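Local atomic coordinates of ssDNA binding protein (Pyrococcus furiosus, PDB entry 4PSM), a protein that binds single-stranded DNA, probably holding it in tunnels formed between the subunits of its tetrameric assembly. Residues Y15-V19 with L43-F48; E35-A40 with G73-W77. One frame throughout, in Å; residues are numbered along the deposited sequence.

After strand 4-11 the chain forms helix 15-26, turns, and enters the longer helix 33-53. Contact 1 closes this first excursion, bringing residues 43-48 back against 15-19 across a loop of 23 residues that contains no strand. The chain then runs through strand 61-71 into strand 74-87, and contact 2 closes a second loop by setting 73-77 against 35-40. Because 35-40 lies between the two halves of contact 1, the loops cross rather than nest. Helix 33-53 serves both: contact 1 ties it to the other helix, contact 2 to strand 74-87 of the antiparallel sheet. Their centres are about 13 Å apart, and they touch where Leu43 CB lies 3.7 Å from Trp77 NE1.

Contact 1. Residues Y15-V19 with L43-F48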
# COMPACT_ATOMS: atom_id res chain seq x y z
N TYR A 15 -30.43 8.60 -17.58
CA TYR A 15 -30.94 7.25 -17.75
C TYR A 15 -29.80 6.33 -18.21
O TYR A 15 -29.66 5.21 -17.74
CB TYR A 15 -32.10 7.20 -18.77
CG TYR A 15 -31.62 7.17 -20.22
CD1 TYR A 15 -31.34 5.97 -20.85
CD2 TYR A 15 -31.42 8.35 -20.93
CE1 TYR A 15 -30.88 5.94 -22.15
CE2 TYR A 15 -30.97 8.33 -22.23
CZ TYR A 15 -30.70 7.12 -22.84
OH TYR A 15 -30.25 7.08 -24.13
N ALA A 16 -28.97 6.82 -19.12
CA ALA A 16 -27.99 5.97 -19.77
C ALA A 16 -26.94 5.46 -18.78
O ALA A 16 -26.62 4.27 -18.76
CB ALA A 16 -27.36 6.69 -20.95
N ASN A 17 -26.43 6.34 -17.92
CA ASN A 17 -25.53 5.90 -16.86
C ASN A 17 -26.19 4.89 -15.92
O ASN A 17 -25.56 3.93 -15.47
CB ASN A 17 -25.01 7.10 -16.04
CG ASN A 17 -23.93 7.88 -16.77
OD1 ASN A 17 -23.18 7.33 -17.57
ND2 ASN A 17 -23.85 9.18 -16.50
N LYS A 18 -27.47 5.10 -15.62
CA LYS A 18 -28.16 4.23 -14.68
C LYS A 18 -28.32 2.83 -15.27
O LYS A 18 -28.16 1.83 -14.57
CB LYS A 18 -29.52 4.81 -14.29
CG LYS A 18 -30.23 3.99 -13.22
CD LYS A 18 -29.41 3.97 -11.93
CE LYS A 18 -30.21 3.38 -10.77
NZ LYS A 18 -31.43 4.18 -10.46
N VAL A 19 -28.65 2.78 -16.55
CA VAL A 19 -28.78 1.51 -17.24
C VAL A 19 -27.46 0.74 -17.11
O VAL A 19 -27.44 -0.41 -16.68
CB VAL A 19 -29.14 1.72 -18.72
CG1 VAL A 19 -28.92 0.44 -19.52
CG2 VAL A 19 -30.57 2.18 -18.84
N LEU A 43 -28.37 -0.48 -26.11
CA LEU A 43 -29.68 -0.25 -25.53
C LEU A 43 -29.95 1.24 -25.34
O LEU A 43 -31.01 1.75 -25.70
CB LEU A 43 -29.81 -0.99 -24.20
CG LEU A 43 -31.17 -0.83 -23.51
CD1 LEU A 43 -32.33 -1.07 -24.47
CD2 LEU A 43 -31.31 -1.61 -22.22
N ASN A 44 -28.98 1.95 -24.79
CA ASN A 44 -29.12 3.38 -24.54
C ASN A 44 -29.30 4.16 -25.82
O ASN A 44 -29.93 5.22 -25.83
CB ASN A 44 -27.92 3.92 -23.73
CG ASN A 44 -27.94 3.45 -22.28
OD1 ASN A 44 -29.01 3.17 -21.74
ND2 ASN A 44 -26.77 3.36 -21.64
N LYS A 45 -28.73 3.65 -26.91
CA LYS A 45 -28.92 4.25 -28.22
C LYS A 45 -30.40 4.16 -28.60
O LYS A 45 -31.02 5.14 -29.00
CB LYS A 45 -28.06 3.52 -29.26
CG LYS A 45 -26.78 4.24 -29.65
CD LYS A 45 -27.00 5.13 -30.88
CE LYS A 45 -27.36 4.30 -32.11
NZ LYS A 45 -27.57 5.14 -33.32
N ILE A 46 -30.96 2.97 -28.45
CA ILE A 46 -32.35 2.70 -28.75
C ILE A 46 -33.27 3.51 -27.83
O ILE A 46 -34.20 4.17 -28.28
CB ILE A 46 -32.65 1.20 -28.60
CG1 ILE A 46 -31.92 0.42 -29.70
CG2 ILE A 46 -34.15 0.95 -28.64
CD1 ILE A 46 -31.97 -1.09 -29.51
N ILE A 47 -32.98 3.45 -26.53
CA ILE A 47 -33.79 4.16 -25.55
C ILE A 47 -33.87 5.65 -25.89
O ILE A 47 -34.94 6.25 -25.88
CB ILE A 47 -33.22 3.96 -24.14
CG1 ILE A 47 -33.41 2.51 -23.70
CG2 ILE A 47 -33.88 4.91 -23.15
CD1 ILE A 47 -32.80 2.21 -22.35
N PHE A 48 -32.72 6.23 -26.22
CA PHE A 48 -32.66 7.65 -26.49
C PHE A 48 -33.47 8.05 -27.71
O PHE A 48 -34.02 9.15 -27.76
CB PHE A 48 -31.21 8.10 -26.69
CG PHE A 48 -31.08 9.57 -26.94
CD1 PHE A 48 -30.95 10.46 -25.89
CD2 PHE A 48 -31.09 10.07 -28.24
CE1 PHE A 48 -30.81 11.82 -26.12
CE2 PHE A 48 -30.96 11.43 -28.47
CZ PHE A 48 -30.82 12.30 -27.41
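The two helices that pack on the antiparallel sheet, 15-26 and 33-53, meet here as a roughly antiparallel pair: the axes of the segments run at 147° and approach to 10.0 Å. Tyr15, at the start of the first segment, reaches across, and its OH donates a hydrogen bond to Asn44 O at 2.5 Å. That carbonyl also accepts the helical bond from Phe48 N (3.0 Å), so the phenol adds a second donor without breaking the helix. On the way, Tyr15 CE1 packs 3.3 Å from Ile47 CG2; both side chains also touch Ile64 of strand 61-71, which places them at the helix-sheet core. Ala16 and Asn44 form the closest CA pair, 5.5 Å apart, and Asn44 ND2 donates a weak hydrogen bond to Ala16 O at 3.0 Å, with an N-H...O angle of 130°. One turn on from Tyr15, Val19 extends the apolar seam, with CG1 4.1 Å from Leu43 CD2 and CG2 4.2 Å from Ile47 CD1.

Contact 2. Residues E35-A40 with G73-W77; sequences EVVKAA and GKIVW
Residues 35-40 form regular helix, with Ala39 N bonded to Glu35 O (2.7 Å) and Ala40 N to Val36 O (2.9 Å). The partner segment begins at Gly73, whose positive phi (63/19) belongs to the turn, and continues as extended chain through Trp77. Helix and strand 74-77 run almost parallel: their axes are inclined by 16° (signed -16°) and approach to 8.3 Å. The register sets Glu35 CA 6.6 Å from Lys74 CA and Ala39 CA 6.1 Å from Ile75 CA. Along the strand, the CB atoms of Ile75 and Trp77 point toward the helix, that of Val76 away. Ala39, one turn after Glu35, brings CB to 3.6 Å from Ile75 CB; its small side chain permits this close fit. Ile75 (chi1 m, chi2 t) extends CD1 to 4.3 Å from Val36 CG2. This is the helix-on-sheet packing of a two-layer alpha+beta arrangement, in which this part of helix 33-53 runs along strand 74-87 and Leu23 of helix 15-26 touches both Ile75 and Trp77. Two polar links flank the apolar centre. Glu35, with chi1 t and chi2 p, directs its carboxylate to the strand: OE2 accepts a hydrogen bond from Ile75 N (2.8 Å, N-H...O angle 149°), while OE1 makes a long salt bridge to Lys74 NZ at 3.7 Å. Trp77, with chi1 m and chi2 114°, presents its indole edge to the helix, and NE1 donates to Ala39 O at 2.7 Å (N-H...O angle 152°). Its ring also meets Phe68 of strand 61-71, the planes inclined by about 60°.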
# COMPACT_ATOMS: atom_id res chain seq x y z
N GLU A 35 -18.11 -6.03 -22.62
CA GLU A 35 -19.40 -6.47 -23.16
C GLU A 35 -20.54 -5.67 -22.55
O GLU A 35 -21.47 -5.27 -23.25
CB GLU A 35 -19.62 -7.97 -22.92
CG GLU A 35 -21.02 -8.47 -23.24
CD GLU A 35 -21.39 -8.31 -24.71
OE1 GLU A 35 -20.47 -8.15 -25.54
OE2 GLU A 35 -22.59 -8.35 -25.03
N VAL A 36 -20.47 -5.44 -21.24
CA VAL A 36 -21.45 -4.62 -20.54
C VAL A 36 -21.50 -3.23 -21.16
O VAL A 36 -22.57 -2.70 -21.46
CB VAL A 36 -21.11 -4.50 -19.05
CG1 VAL A 36 -21.98 -3.43 -18.39
CG2 VAL A 36 -21.29 -5.84 -18.36
N VAL A 37 -20.33 -2.64 -21.35
CA VAL A 37 -20.25 -1.31 -21.95
C VAL A 37 -20.87 -1.32 -23.34
O VAL A 37 -21.59 -0.41 -23.72
CB VAL A 37 -18.80 -0.81 -22.02
CG1 VAL A 37 -18.67 0.35 -23.00
CG2 VAL A 37 -18.31 -0.41 -20.65
N LYS A 38 -20.58 -2.38 -24.08
CA LYS A 38 -21.03 -2.51 -25.45
C LYS A 38 -22.55 -2.73 -25.49
O LYS A 38 -23.26 -2.09 -26.26
CB LYS A 38 -20.28 -3.66 -26.13
CG LYS A 38 -20.48 -3.77 -27.63
CD LYS A 38 -21.72 -4.57 -27.98
CE LYS A 38 -21.48 -5.42 -29.22
NZ LYS A 38 -20.88 -4.64 -30.33
N ALA A 39 -23.05 -3.63 -24.65
CA ALA A 39 -24.48 -3.93 -24.61
C ALA A 39 -25.30 -2.72 -24.16
O ALA A 39 -26.34 -2.41 -24.73
CB ALA A 39 -24.75 -5.12 -23.70
N ALA A 40 -24.82 -2.03 -23.13
CA ALA A 40 -25.52 -0.88 -22.59
C ALA A 40 -25.54 0.24 -23.61
O ALA A 40 -26.55 0.92 -23.79
CB ALA A 40 -24.86 -0.42 -21.29
N GLY A 73 -21.46 -15.55 -23.02
CA GLY A 73 -20.88 -14.36 -22.40
C GLY A 73 -21.24 -13.07 -23.12
O GLY A 73 -20.57 -12.06 -22.95
N LYS A 74 -22.30 -13.12 -23.92
CA LYS A 74 -22.76 -11.93 -24.64
C LYS A 74 -24.17 -11.55 -24.21
O LYS A 74 -25.05 -12.39 -24.12
CB LYS A 74 -22.74 -12.17 -26.15
CG LYS A 74 -21.35 -12.29 -26.75
CD LYS A 74 -20.83 -10.93 -27.18
CE LYS A 74 -19.51 -11.06 -27.92
NZ LYS A 74 -19.09 -9.77 -28.53
N ILE A 75 -24.38 -10.27 -23.94
CA ILE A 75 -25.70 -9.79 -23.57
C ILE A 75 -26.57 -9.61 -24.81
O ILE A 75 -26.26 -8.80 -25.69
CB ILE A 75 -25.63 -8.47 -22.77
CG1 ILE A 75 -24.85 -8.67 -21.47
CG2 ILE A 75 -27.03 -7.95 -22.45
CD1 ILE A 75 -24.59 -7.40 -20.70
N VAL A 76 -27.64 -10.39 -24.89
CA VAL A 76 -28.58 -10.25 -26.00
C VAL A 76 -29.89 -9.64 -25.49
O VAL A 76 -30.63 -10.25 -24.71
CB VAL A 76 -28.80 -11.59 -26.77
CG1 VAL A 76 -27.54 -12.44 -26.74
CG2 VAL A 76 -29.99 -12.36 -26.23
N TRP A 77 -30.15 -8.42 -25.91
CA TRP A 77 -31.35 -7.73 -25.47
C TRP A 77 -32.56 -8.36 -26.13
O TRP A 77 -32.47 -8.87 -27.24
CB TRP A 77 -31.28 -6.24 -25.80
CG TRP A 77 -30.17 -5.51 -25.11
CD1 TRP A 77 -29.08 -4.92 -25.70
CD2 TRP A 77 -30.04 -5.27 -23.70
NE1 TRP A 77 -28.28 -4.34 -24.74
CE2 TRP A 77 -28.85 -4.54 -23.51
CE3 TRP A 77 -30.81 -5.61 -22.58
CZ2 TRP A 77 -28.41 -4.14 -22.24
CZ3 TRP A 77 -30.38 -5.22 -21.33
CH2 TRP A 77 -29.19 -4.49 -21.17